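Local coordinates for protein aldo-keto reductase 2E (PDB 3WCZ) that reduces 3-dehydroecdysone with NADPH as cosubstrate in the silkworm and may thereby take part in regulating molting, at residues 84-89 / 115-120; 17-22 / 47-52; 160-165 / 190-195. All coordinates share one frame; numbering follows the deposited sequence.

Contact 1 of 3, residues 84-89 / 115-120; sequences VTTKLW and DLYLIH. With NAP (NADP nicotinamide-adenine-dinucleotide phosphate), chain B.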
loop_
_atom_site.group_PDB
_atom_site.type_symbol
_atom_site.label_atom_id
_atom_site.label_comp_id
_atom_site.label_asym_id
_atom_site.label_seq_id
_atom_site.Cartn_x
_atom_site.Cartn_y
_atom_site.Cartn_z
ATOM N N VAL A 84 2.526 10.696 -3.753
ATOM C CA VAL A 84 3.448 9.608 -3.996
ATOM C C VAL A 84 3.868 9.046 -2.645
ATOM O O VAL A 84 4.322 9.781 -1.763
ATOM C CB VAL A 84 4.652 10.078 -4.821
ATOM C CG1 VAL A 84 5.467 8.865 -5.276
ATOM C CG2 VAL A 84 4.203 10.848 -6.028
ATOM N N THR A 85 3.777 7.732 -2.534
ATOM C CA THR A 85 4.151 6.960 -1.364
ATOM C C THR A 85 5.331 6.061 -1.701
ATOM O O THR A 85 5.283 5.327 -2.683
ATOM C CB THR A 85 2.980 6.083 -0.893
ATOM O OG1 THR A 85 1.919 6.937 -0.492
ATOM C CG2 THR A 85 3.344 5.195 0.272
ATOM N N THR A 86 6.397 6.101 -0.898
ATOM C CA THR A 86 7.466 5.119 -1.014
ATOM C C THR A 86 7.884 4.666 0.385
ATOM O O THR A 86 7.312 5.105 1.390
ATOM C CB THR A 86 8.620 5.569 -1.905
ATOM O OG1 THR A 86 9.351 4.395 -2.255
ATOM C CG2 THR A 86 9.503 6.622 -1.246
ATOM N N LYS A 87 8.855 3.743 0.424
ATOM C CA LYS A 87 9.132 2.972 1.635
ATOM C C LYS A 87 10.626 2.782 1.844
ATOM O O LYS A 87 11.391 2.524 0.894
ATOM C CB LYS A 87 8.439 1.598 1.584
ATOM C CG LYS A 87 7.012 1.619 1.065
ATOM C CD LYS A 87 6.291 0.304 1.269
ATOM C CE LYS A 87 4.937 0.262 0.616
ATOM N NZ LYS A 87 5.000 0.078 -0.846
ATOM N N LEU A 88 10.998 2.875 3.117
ATOM C CA LEU A 88 12.359 2.676 3.623
ATOM C C LEU A 88 12.596 1.190 3.792
ATOM O O LEU A 88 11.852 0.518 4.511
ATOM C CB LEU A 88 12.422 3.328 5.006
ATOM C CG LEU A 88 13.751 3.188 5.750
ATOM C CD1 LEU A 88 14.815 4.158 5.203
ATOM C CD2 LEU A 88 13.511 3.368 7.252
ATOM N N TRP A 89 13.644 0.662 3.153
ATOM C CA TRP A 89 13.914 -0.758 3.235
ATOM C C TRP A 89 14.610 -1.163 4.548
ATOM O O TRP A 89 15.120 -0.312 5.295
ATOM C CB TRP A 89 14.652 -1.272 1.974
ATOM C CG TRP A 89 14.750 -2.775 1.951
ATOM C CD1 TRP A 89 15.906 -3.532 1.922
ATOM C CD2 TRP A 89 13.668 -3.702 2.027
ATOM N NE1 TRP A 89 15.583 -4.857 1.984
ATOM C CE2 TRP A 89 14.222 -4.995 2.046
ATOM C CE3 TRP A 89 12.278 -3.567 2.089
ATOM C CZ2 TRP A 89 13.432 -6.142 2.116
ATOM C CZ3 TRP A 89 11.500 -4.691 2.175
ATOM C CH2 TRP A 89 12.075 -5.965 2.180
ATOM N N ASP A 115 5.140 12.413 -0.548
ATOM C CA ASP A 115 3.932 12.710 0.218
ATOM C C ASP A 115 3.820 11.819 1.432
ATOM O O ASP A 115 3.400 12.262 2.494
ATOM C CB ASP A 115 2.712 12.583 -0.695
ATOM C CG ASP A 115 2.726 13.617 -1.762
ATOM O OD1 ASP A 115 2.260 14.760 -1.472
ATOM O OD2 ASP A 115 3.269 13.346 -2.854
ATOM N N LEU A 116 4.226 10.555 1.306
ATOM C CA LEU A 116 4.165 9.603 2.417
ATOM C C LEU A 116 5.383 8.709 2.345
ATOM O O LEU A 116 5.639 8.084 1.334
ATOM C CB LEU A 116 2.888 8.753 2.326
ATOM C CG LEU A 116 2.697 7.705 3.407
ATOM C CD1 LEU A 116 2.681 8.255 4.796
ATOM C CD2 LEU A 116 1.394 6.990 3.129
ATOM N N TYR A 117 6.143 8.679 3.431
ATOM C CA TYR A 117 7.255 7.743 3.595
ATOM C C TYR A 117 6.894 6.752 4.680
ATOM O O TYR A 117 6.451 7.127 5.769
ATOM C CB TYR A 117 8.515 8.485 3.975
ATOM C CG TYR A 117 9.811 7.776 3.684
ATOM C CD1 TYR A 117 9.984 7.027 2.536
ATOM C CD2 TYR A 117 10.905 7.899 4.528
ATOM C CE1 TYR A 117 11.190 6.416 2.241
ATOM C CE2 TYR A 117 12.111 7.287 4.246
ATOM C CZ TYR A 117 12.247 6.550 3.097
ATOM O OH TYR A 117 13.479 5.982 2.828
ATOM N N LEU A 118 7.067 5.462 4.376
ATOM C CA LEU A 118 6.737 4.371 5.287
ATOM C C LEU A 118 7.950 3.556 5.661
ATOM O O LEU A 118 8.771 3.235 4.790
ATOM C CB LEU A 118 5.744 3.413 4.622
ATOM C CG LEU A 118 4.423 4.036 4.163
ATOM C CD1 LEU A 118 3.578 2.974 3.479
ATOM C CD2 LEU A 118 3.653 4.640 5.292
ATOM N N ILE A 119 8.007 3.137 6.920
ATOM C CA ILE A 119 8.934 2.085 7.290
ATOM C C ILE A 119 8.352 0.785 6.716
ATOM O O ILE A 119 7.230 0.402 7.077
ATOM C CB ILE A 119 9.083 1.951 8.819
ATOM C CG1 ILE A 119 9.535 3.272 9.449
ATOM C CG2 ILE A 119 10.059 0.811 9.137
ATOM C CD1 ILE A 119 9.789 3.138 10.954
ATOM N N HIS A 120 9.069 0.098 5.833
ATOM C CA HIS A 120 8.483 -1.011 5.068
ATOM C C HIS A 120 8.138 -2.213 5.949
ATOM O O HIS A 120 7.094 -2.836 5.777
ATOM C CB HIS A 120 9.457 -1.401 3.929
ATOM C CG HIS A 120 8.811 -2.110 2.778
ATOM N ND1 HIS A 120 9.244 -1.950 1.481
ATOM C CD2 HIS A 120 7.789 -3.000 2.735
ATOM C CE1 HIS A 120 8.506 -2.715 0.685
ATOM N NE2 HIS A 120 7.606 -3.345 1.419
HETATM P PA NAP B . -2.754 -7.188 -6.151
HETATM O O1A NAP B . -3.082 -5.792 -6.481
HETATM O O2A NAP B . -3.228 -7.857 -4.954
HETATM O O5B NAP B . -2.967 -8.167 -7.348
HETATM C C5B NAP B . -2.474 -7.876 -8.620
HETATM C C4B NAP B . -2.864 -8.891 -9.684
HETATM O O4B NAP B . -4.271 -8.767 -9.971
HETATM C C3B NAP B . -2.145 -8.802 -10.976
HETATM O O3B NAP B . -1.941 -10.120 -11.426
HETATM C C2B NAP B . -3.073 -8.069 -11.819
HETATM O O2B NAP B . -2.907 -8.295 -13.204
HETATM C C1B NAP B . -4.423 -8.545 -11.352
HETATM N N9A NAP B . -5.529 -7.620 -11.489
HETATM C C8A NAP B . -5.482 -6.296 -11.237
HETATM N N7A NAP B . -6.675 -5.745 -11.338
HETATM C C5A NAP B . -7.555 -6.738 -11.680
HETATM C C6A NAP B . -8.931 -6.763 -11.923
HETATM N N6A NAP B . -9.757 -5.636 -11.889
HETATM N N1A NAP B . -9.464 -7.957 -12.240
HETATM C C2A NAP B . -8.714 -9.057 -12.295
HETATM N N3A NAP B . -7.392 -9.074 -12.055
HETATM C C4A NAP B . -6.816 -7.906 -11.733
HETATM O O3 NAP B . -1.135 -7.257 -6.148
HETATM P PN NAP B . 0.082 -7.027 -5.146
HETATM O O1N NAP B . 1.181 -6.513 -6.002
HETATM O O2N NAP B . 0.285 -8.284 -4.376
HETATM O O5D NAP B . -0.374 -5.921 -4.101
HETATM C C5D NAP B . -0.702 -4.637 -4.514
HETATM C C4D NAP B . 0.306 -3.542 -4.139
HETATM O O4D NAP B . 0.408 -3.395 -2.734
HETATM C C3D NAP B . 1.714 -3.810 -4.563
HETATM O O3D NAP B . 1.900 -3.685 -5.958
HETATM C C2D NAP B . 2.449 -2.870 -3.745
HETATM O O2D NAP B . 2.296 -1.564 -4.224
HETATM C C1D NAP B . 1.759 -3.047 -2.410
HETATM N N1N NAP B . 2.286 -4.048 -1.474
HETATM C C2N NAP B . 2.942 -3.656 -0.367
HETATM C C3N NAP B . 3.419 -4.592 0.516
HETATM C C7N NAP B . 4.085 -4.078 1.736
HETATM O O7N NAP B . 3.878 -2.924 2.183
HETATM N N7N NAP B . 4.823 -4.968 2.431
HETATM C C4N NAP B . 3.303 -5.970 0.254
HETATM C C5N NAP B . 2.604 -6.372 -0.892
HETATM C C6N NAP B . 2.114 -5.373 -1.724
HETATM P P2B NAP B . -2.685 -7.103 -14.252
HETATM O O1X NAP B . -2.473 -7.844 -15.587
HETATM O O2X NAP B . -3.914 -6.304 -14.296
HETATM O O3X NAP B . -1.465 -6.336 -13.806
HETATM O O HOH W 1 11.523 -0.548 0.391
HETATM O O HOH W 2 13.480 4.475 0.530
#
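Leu118 O is gripped by residues 84-89 at two points: Leu88 N donates to it at 2.8 Å, almost on the C=O axis, and the CA-H of Lys87 leans on it as a weaker CH···O partner. The bond belongs to a parallel pairing of strands in which the backbone carries most of the polar contact, and it continues to His120, whose N reaches Leu88 O just past the strand ends. At the other end Asp115 OD2 accepts from Val84 N at 2.9 Å, met from above its carboxylate plane, and the same oxygen forms a salt bridge with Arg79.

Thr85, Lys87, Leu116 and Leu118 face the barrel interior; Thr86, Leu88, Tyr117 and Ile119 face helices 95-109 and 136-148. On that outer side Tyr117 OH lies 3.3 Å from Leu88 CD1. One water joins this OH to Lys87 O, and another links Lys87 O to His120 ND1. His120, its CG anti to the backbone N (chi1 -157°), sets its ring between two side chains. Lys87 CD sits 3.6 Å from the ring centroid over one face, a CH-pi contact, and Trp89 brings its edge to the opposite face in a T-shaped pair, planes at 83°. The nicotinamide N7N lies at the ring's edge, 3.4 Å from His120 NE2.

Lysine suits its place because its methylenes pack on the imidazole while NZ forms a salt bridge with Asp53 and hydrogen bonds with Thr54 O and Tyr58 OH, the proton donor by similarity. Lys87, Tyr58, Asp53 and His120 match the aldo-keto reductase catalytic tetrad, so this strand pair probably positions two members beside the cofactor.

Contact 2 of 3, residues 17-22 / 47-52; sequences PIVALG and AGYRHI. With NAP (NADP nicotinamide-adenine-dinucleotide phosphate), chain B.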
loop_
_atom_site.group_PDB
_atom_site.type_symbol
_atom_site.label_atom_id
_atom_site.label_comp_id
_atom_site.label_asym_id
_atom_site.label_seq_id
_atom_site.Cartn_x
_atom_site.Cartn_y
_atom_site.Cartn_z
ATOM N N PRO A 17 -5.485 10.389 -1.420
ATOM C CA PRO A 17 -6.499 9.718 -2.239
ATOM C C PRO A 17 -6.653 8.289 -1.806
ATOM O O PRO A 17 -5.646 7.621 -1.543
ATOM C CB PRO A 17 -5.924 9.794 -3.661
ATOM C CG PRO A 17 -4.898 10.920 -3.593
ATOM C CD PRO A 17 -4.339 10.868 -2.208
ATOM N N ILE A 18 -7.882 7.787 -1.765
ATOM C CA ILE A 18 -8.161 6.512 -1.139
ATOM C C ILE A 18 -8.038 5.274 -2.045
ATOM O O ILE A 18 -8.335 4.180 -1.622
ATOM C CB ILE A 18 -9.523 6.526 -0.411
ATOM C CG1 ILE A 18 -10.656 6.606 -1.411
ATOM C CG2 ILE A 18 -9.528 7.691 0.580
ATOM C CD1 ILE A 18 -11.981 6.785 -0.710
ATOM N N VAL A 19 -7.587 5.459 -3.287
ATOM C CA VAL A 19 -7.117 4.348 -4.114
ATOM C C VAL A 19 -5.699 4.673 -4.556
ATOM O O VAL A 19 -5.452 5.769 -5.022
ATOM C CB VAL A 19 -8.003 4.115 -5.355
ATOM C CG1 VAL A 19 -7.480 2.974 -6.158
ATOM C CG2 VAL A 19 -9.481 3.875 -4.940
ATOM N N ALA A 20 -4.782 3.721 -4.398
ATOM C CA ALA A 20 -3.407 3.854 -4.868
ATOM C C ALA A 20 -3.085 2.806 -5.898
ATOM O O ALA A 20 -3.484 1.648 -5.763
ATOM C CB ALA A 20 -2.432 3.736 -3.694
ATOM N N LEU A 21 -2.348 3.210 -6.925
ATOM C CA LEU A 21 -1.787 2.233 -7.856
ATOM C C LEU A 21 -0.628 1.482 -7.221
ATOM O O LEU A 21 0.333 2.103 -6.769
ATOM C CB LEU A 21 -1.301 2.905 -9.131
ATOM C CG LEU A 21 -0.683 1.933 -10.152
ATOM C CD1 LEU A 21 -1.756 1.055 -10.817
ATOM C CD2 LEU A 21 0.118 2.643 -11.204
ATOM N N GLY A 22 -0.707 0.162 -7.182
ATOM C CA GLY A 22 0.424 -0.625 -6.744
ATOM C C GLY A 22 1.475 -0.809 -7.815
ATOM O O GLY A 22 1.149 -1.030 -8.987
ATOM N N ALA A 47 -6.218 7.982 -16.105
ATOM C CA ALA A 47 -7.530 7.469 -15.690
ATOM C C ALA A 47 -8.061 8.096 -14.417
ATOM O O ALA A 47 -9.146 7.737 -13.949
ATOM C CB ALA A 47 -7.469 5.955 -15.524
ATOM N N GLY A 48 -7.326 9.041 -13.843
ATOM C CA GLY A 48 -7.774 9.731 -12.643
ATOM C C GLY A 48 -7.110 9.400 -11.323
ATOM O O GLY A 48 -7.399 10.041 -10.319
ATOM N N TYR A 49 -6.199 8.433 -11.319
ATOM C CA TYR A 49 -5.450 8.164 -10.091
ATOM C C TYR A 49 -4.581 9.369 -9.757
ATOM O O TYR A 49 -4.004 10.019 -10.651
ATOM C CB TYR A 49 -4.501 6.979 -10.250
ATOM C CG TYR A 49 -5.088 5.610 -10.317
ATOM C CD1 TYR A 49 -5.906 5.226 -11.376
ATOM C CD2 TYR A 49 -4.761 4.647 -9.368
ATOM C CE1 TYR A 49 -6.392 3.933 -11.478
ATOM C CE2 TYR A 49 -5.226 3.346 -9.468
ATOM C CZ TYR A 49 -6.051 2.995 -10.512
ATOM O OH TYR A 49 -6.494 1.705 -10.620
ATOM N N ARG A 50 -4.456 9.612 -8.460
ATOM C CA ARG A 50 -3.586 10.652 -7.950
ATOM C C ARG A 50 -2.715 10.106 -6.827
ATOM O O ARG A 50 -2.113 10.894 -6.092
ATOM C CB ARG A 50 -4.414 11.829 -7.428
ATOM C CG ARG A 50 -5.236 12.547 -8.520
ATOM C CD ARG A 50 -4.347 13.190 -9.567
ATOM N NE ARG A 50 -5.099 13.914 -10.595
ATOM C CZ ARG A 50 -5.393 13.424 -11.791
ATOM N NH1 ARG A 50 -5.052 12.188 -12.118
ATOM N NH2 ARG A 50 -6.048 14.191 -12.674
ATOM N N HIS A 51 -2.679 8.807 -6.622
ATOM C CA HIS A 51 -1.867 8.201 -5.566
ATOM C C HIS A 51 -1.156 6.986 -6.144
ATOM O O HIS A 51 -1.805 6.115 -6.718
ATOM C CB HIS A 51 -2.781 7.830 -4.372
ATOM C CG HIS A 51 -2.085 7.266 -3.158
ATOM N ND1 HIS A 51 -2.789 6.924 -2.026
ATOM C CD2 HIS A 51 -0.794 6.955 -2.883
ATOM C CE1 HIS A 51 -1.975 6.435 -1.114
ATOM N NE2 HIS A 51 -0.750 6.455 -1.601
ATOM N N ILE A 52 0.179 6.964 -6.017
ATOM C CA ILE A 52 1.016 5.855 -6.477
ATOM C C ILE A 52 1.757 5.303 -5.270
ATOM O O ILE A 52 2.326 6.096 -4.519
ATOM C CB ILE A 52 2.063 6.283 -7.521
ATOM C CG1 ILE A 52 1.447 7.130 -8.644
ATOM C CG2 ILE A 52 2.781 5.060 -8.056
ATOM C CD1 ILE A 52 0.429 6.439 -9.525
HETATM P PA NAP B . -2.754 -7.188 -6.151
HETATM O O1A NAP B . -3.082 -5.792 -6.481
HETATM O O2A NAP B . -3.228 -7.857 -4.954
HETATM O O5B NAP B . -2.967 -8.167 -7.348
HETATM C C5B NAP B . -2.474 -7.876 -8.620
HETATM C C4B NAP B . -2.864 -8.891 -9.684
HETATM O O4B NAP B . -4.271 -8.767 -9.971
HETATM C C3B NAP B . -2.145 -8.802 -10.976
HETATM O O3B NAP B . -1.941 -10.120 -11.426
HETATM C C2B NAP B . -3.073 -8.069 -11.819
HETATM O O2B NAP B . -2.907 -8.295 -13.204
HETATM C C1B NAP B . -4.423 -8.545 -11.352
HETATM N N9A NAP B . -5.529 -7.620 -11.489
HETATM C C8A NAP B . -5.482 -6.296 -11.237
HETATM N N7A NAP B . -6.675 -5.745 -11.338
HETATM C C5A NAP B . -7.555 -6.738 -11.680
HETATM C C6A NAP B . -8.931 -6.763 -11.923
HETATM N N6A NAP B . -9.757 -5.636 -11.889
HETATM N N1A NAP B . -9.464 -7.957 -12.240
HETATM C C2A NAP B . -8.714 -9.057 -12.295
HETATM N N3A NAP B . -7.392 -9.074 -12.055
HETATM C C4A NAP B . -6.816 -7.906 -11.733
HETATM O O3 NAP B . -1.135 -7.257 -6.148
HETATM P PN NAP B . 0.082 -7.027 -5.146
HETATM O O1N NAP B . 1.181 -6.513 -6.002
HETATM O O2N NAP B . 0.285 -8.284 -4.376
HETATM O O5D NAP B . -0.374 -5.921 -4.101
HETATM C C5D NAP B . -0.702 -4.637 -4.514
HETATM C C4D NAP B . 0.306 -3.542 -4.139
HETATM O O4D NAP B . 0.408 -3.395 -2.734
HETATM C C3D NAP B . 1.714 -3.810 -4.563
HETATM O O3D NAP B . 1.900 -3.685 -5.958
HETATM C C2D NAP B . 2.449 -2.870 -3.745
HETATM O O2D NAP B . 2.296 -1.564 -4.224
HETATM C C1D NAP B . 1.759 -3.047 -2.410
HETATM N N1N NAP B . 2.286 -4.048 -1.474
HETATM C C2N NAP B . 2.942 -3.656 -0.367
HETATM C C3N NAP B . 3.419 -4.592 0.516
HETATM C C7N NAP B . 4.085 -4.078 1.736
HETATM O O7N NAP B . 3.878 -2.924 2.183
HETATM N N7N NAP B . 4.823 -4.968 2.431
HETATM C C4N NAP B . 3.303 -5.970 0.254
HETATM C C5N NAP B . 2.604 -6.372 -0.892
HETATM C C6N NAP B . 2.114 -5.373 -1.724
HETATM P P2B NAP B . -2.685 -7.103 -14.252
HETATM O O1X NAP B . -2.473 -7.844 -15.587
HETATM O O2X NAP B . -3.914 -6.304 -14.296
HETATM O O3X NAP B . -1.465 -6.336 -13.806
HETATM O O HOH W 3 -5.856 7.915 -6.709
#
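Ala20 sets its methyl over one face of the imidazole of His51, CB standing 3.5 Å from the ring centroid and only 7° off the normal, a CH-pi contact that suits a residue as small as alanine. A CG anti to the backbone N (chi1 -176°) swings the ring over, and chi2 of 179° turns ND1 to the carbonyl of Pro17: His51 ND1 to Pro17 O is 3.0 Å, nearly straight, with the acceptor in the ring plane. NE2, at the far side, bonds to Thr85, so both ring nitrogens of this buried histidine are satisfied. Pro17 CB also rests 3.8 Å from His51 CB.

The backbones meet as a short parallel bridge, Leu21 N donating to His51 O at 3.0 Å. Tyr49 CD2 lies 3.9 Å from Leu21 CB, the ring edge facing Leu21 N, while Val19 CG1 touches CE2; the Tyr49 hydroxyl bonds to Ile266 O. Leu21 and Ile52 lie side by side, Leu21 CB 4.0 Å from Ile52 CD1. A water spans Val19 O and Arg50 N. At Gly22 a CB would run into the cofactor's O3D, hence glycine.

Strands 21-22 and 51-53 are joined through helix 35-46 in a right-handed beta-alpha-beta crossover of the barrel. That helix packs on Leu21, Ile52 and Tyr49; helix 263-270, which carries NADP-binding residues, touches Tyr49 through Asn269 and Ile270, and strand 83-88 lies beyond strand 51-53.

Contact 3 of 3, residues 160-165 / 190-195; sequences FNATQI and EPLVAH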
loop_
_atom_site.group_PDB
_atom_site.type_symbol
_atom_site.label_atom_id
_atom_site.label_comp_id
_atom_site.label_asym_id
_atom_site.label_seq_id
_atom_site.Cartn_x
_atom_site.Cartn_y
_atom_site.Cartn_z
ATOM N N PHE A 160 3.288 -3.426 10.590
ATOM C CA PHE A 160 3.359 -3.366 12.048
ATOM C C PHE A 160 2.142 -4.046 12.669
ATOM O O PHE A 160 1.000 -3.792 12.267
ATOM C CB PHE A 160 3.429 -1.925 12.584
ATOM C CG PHE A 160 4.816 -1.319 12.566
ATOM C CD1 PHE A 160 5.612 -1.375 11.433
ATOM C CD2 PHE A 160 5.305 -0.635 13.676
ATOM C CE1 PHE A 160 6.864 -0.797 11.425
ATOM C CE2 PHE A 160 6.579 -0.070 13.668
ATOM C CZ PHE A 160 7.338 -0.132 12.553
ATOM N N ASN A 161 2.350 -4.874 13.686
ATOM C CA ASN A 161 1.235 -5.511 14.364
ATOM C C ASN A 161 0.699 -4.637 15.491
ATOM O O ASN A 161 1.174 -3.524 15.726
ATOM C CB ASN A 161 1.634 -6.922 14.827
ATOM C CG ASN A 161 2.676 -6.930 15.923
ATOM O OD1 ASN A 161 2.756 -6.024 16.746
ATOM N ND2 ASN A 161 3.489 -7.980 15.938
ATOM N N ALA A 162 -0.312 -5.126 16.189
ATOM C CA ALA A 162 -0.993 -4.265 17.142
ATOM C C ALA A 162 -0.092 -3.837 18.292
ATOM O O ALA A 162 -0.142 -2.685 18.724
ATOM C CB ALA A 162 -2.260 -4.947 17.678
ATOM N N THR A 163 0.712 -4.765 18.795
ATOM C CA THR A 163 1.629 -4.459 19.891
ATOM C C THR A 163 2.659 -3.423 19.461
ATOM O O THR A 163 3.038 -2.523 20.229
ATOM C CB THR A 163 2.312 -5.759 20.385
ATOM O OG1 THR A 163 1.321 -6.572 21.035
ATOM C CG2 THR A 163 3.445 -5.450 21.350
ATOM N N GLN A 164 3.145 -3.551 18.236
ATOM C CA GLN A 164 4.124 -2.612 17.705
ATOM C C GLN A 164 3.512 -1.236 17.478
ATOM O O GLN A 164 4.146 -0.215 17.743
ATOM C CB GLN A 164 4.717 -3.153 16.402
ATOM C CG GLN A 164 5.532 -4.395 16.635
ATOM C CD GLN A 164 5.909 -5.132 15.359
ATOM O OE1 GLN A 164 5.203 -5.092 14.342
ATOM N NE2 GLN A 164 7.035 -5.808 15.405
ATOM N N ILE A 165 2.281 -1.195 16.998
ATOM C CA ILE A 165 1.581 0.067 16.836
ATOM C C ILE A 165 1.407 0.755 18.201
ATOM O O ILE A 165 1.707 1.952 18.332
ATOM C CB ILE A 165 0.221 -0.132 16.151
ATOM C CG1 ILE A 165 0.397 -0.426 14.668
ATOM C CG2 ILE A 165 -0.664 1.088 16.349
ATOM C CD1 ILE A 165 0.966 0.712 13.856
ATOM N N GLU A 190 -9.179 -8.086 10.930
ATOM C CA GLU A 190 -10.201 -7.247 11.525
ATOM C C GLU A 190 -9.758 -6.578 12.830
ATOM O O GLU A 190 -9.935 -5.376 13.001
ATOM C CB GLU A 190 -11.528 -8.002 11.641
ATOM C CG GLU A 190 -12.117 -8.272 10.230
ATOM C CD GLU A 190 -13.099 -9.441 10.169
ATOM O OE1 GLU A 190 -14.088 -9.369 10.882
ATOM O OE2 GLU A 190 -12.882 -10.438 9.432
ATOM N N PRO A 191 -9.171 -7.334 13.762
ATOM C CA PRO A 191 -8.752 -6.672 14.998
ATOM C C PRO A 191 -7.666 -5.617 14.779
ATOM O O PRO A 191 -7.735 -4.570 15.396
ATOM C CB PRO A 191 -8.283 -7.839 15.876
ATOM C CG PRO A 191 -9.086 -9.022 15.367
ATOM C CD PRO A 191 -9.162 -8.797 13.898
ATOM N N LEU A 192 -6.696 -5.870 13.906
ATOM C CA LEU A 192 -5.628 -4.897 13.720
ATOM C C LEU A 192 -6.156 -3.646 13.044
ATOM O O LEU A 192 -5.777 -2.542 13.415
ATOM C CB LEU A 192 -4.468 -5.495 12.912
ATOM C CG LEU A 192 -3.275 -4.548 12.680
ATOM C CD1 LEU A 192 -2.748 -3.947 13.969
ATOM C CD2 LEU A 192 -2.152 -5.260 11.934
ATOM N N VAL A 193 -7.025 -3.805 12.057
ATOM C CA VAL A 193 -7.642 -2.640 11.430
ATOM C C VAL A 193 -8.404 -1.808 12.461
ATOM O O VAL A 193 -8.258 -0.583 12.535
ATOM C CB VAL A 193 -8.539 -3.041 10.259
ATOM C CG1 VAL A 193 -9.398 -1.892 9.821
ATOM C CG2 VAL A 193 -7.698 -3.544 9.116
ATOM N N ALA A 194 -9.213 -2.472 13.271
ATOM C CA ALA A 194 -9.976 -1.768 14.301
ATOM C C ALA A 194 -9.044 -1.042 15.273
ATOM O O ALA A 194 -9.297 0.094 15.674
ATOM C CB ALA A 194 -10.890 -2.728 15.042
ATOM N N HIS A 195 -7.958 -1.698 15.673
ATOM C CA HIS A 195 -6.996 -1.089 16.589
ATOM C C HIS A 195 -6.419 0.181 15.979
ATOM O O HIS A 195 -6.376 1.242 16.609
ATOM C CB HIS A 195 -5.917 -2.131 16.865
ATOM C CG HIS A 195 -4.864 -1.701 17.832
ATOM N ND1 HIS A 195 -5.122 -1.460 19.166
ATOM C CD2 HIS A 195 -3.539 -1.524 17.666
ATOM C CE1 HIS A 195 -3.991 -1.139 19.770
ATOM N NE2 HIS A 195 -3.018 -1.174 18.881
#
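Leu192 is the first residue of helix 190-198 to meet residues 160-165, and it does so with both methyls. Its CG stands anti to the backbone N (chi1 -179°), which extends the fork toward the start of helix 162-170. CD1 comes up to the backbone at Ala162, 3.5 Å from its N, and lies 3.9 Å from Ala162 CB; CD2 turns to Phe160 O, also at 3.5 Å. That carbonyl has a polar partner elsewhere, the side-chain amide of Asn179, so the leucine packs against an oxygen already bonded. A branched apolar side chain suits the spot because its two arms can straddle the turn leading into the helix, while Ile181 of strand 178-182 also touches it.

One turn further on, His195 reaches across with the CD2-NE2 side of its ring. CD2 rests 3.7 Å from Ala162 CB, and Ile165 CG2 touches the same atom at 4.1 Å. NE2 approaches Ala162 O at 3.3 Å, but the N-H···O angle of 124° makes this a weak hydrogen bond; a second weak one links NE2 and Thr166 OG1, which is itself hydrogen-bonded to Ala162 O. Alanine allows the close approach, since a single methyl sits beside both the leucine and the histidine.

The first turn receiving these side chains is fixed by a capping box: Asn161 OD1 accepts from Gln164 N at 2.9 Å, and Gln164 OE1 accepts from Asn161 N in return. Between the helices, then, the chemistry is mainly apolar contact with one poorly aligned polar link, consistent with packing of neighbouring outer helices of the barrel.

Overall arrangement
Contacts 1 and 2 belong to the buried parallel barrel and share its sheet: strands 51-53 and 83-88 are neighbours, and a histidine-threonine bond between side chains joins the two contacts. Both reach NADP, contact 1 at the nicotinamide and contact 2 through Gly22 beside the nicotinamide ribose. Contact 3 is partly exposed, between two outer helices, and its centre lies about 24 Å from that of contact 2 across the chain's centre; it touches contact 1 through Phe160 on Ile119. Backbone bonding runs the length of contact 1, shrinks to a single bridge in contact 2, and gives way to side-chain packing in contact 3.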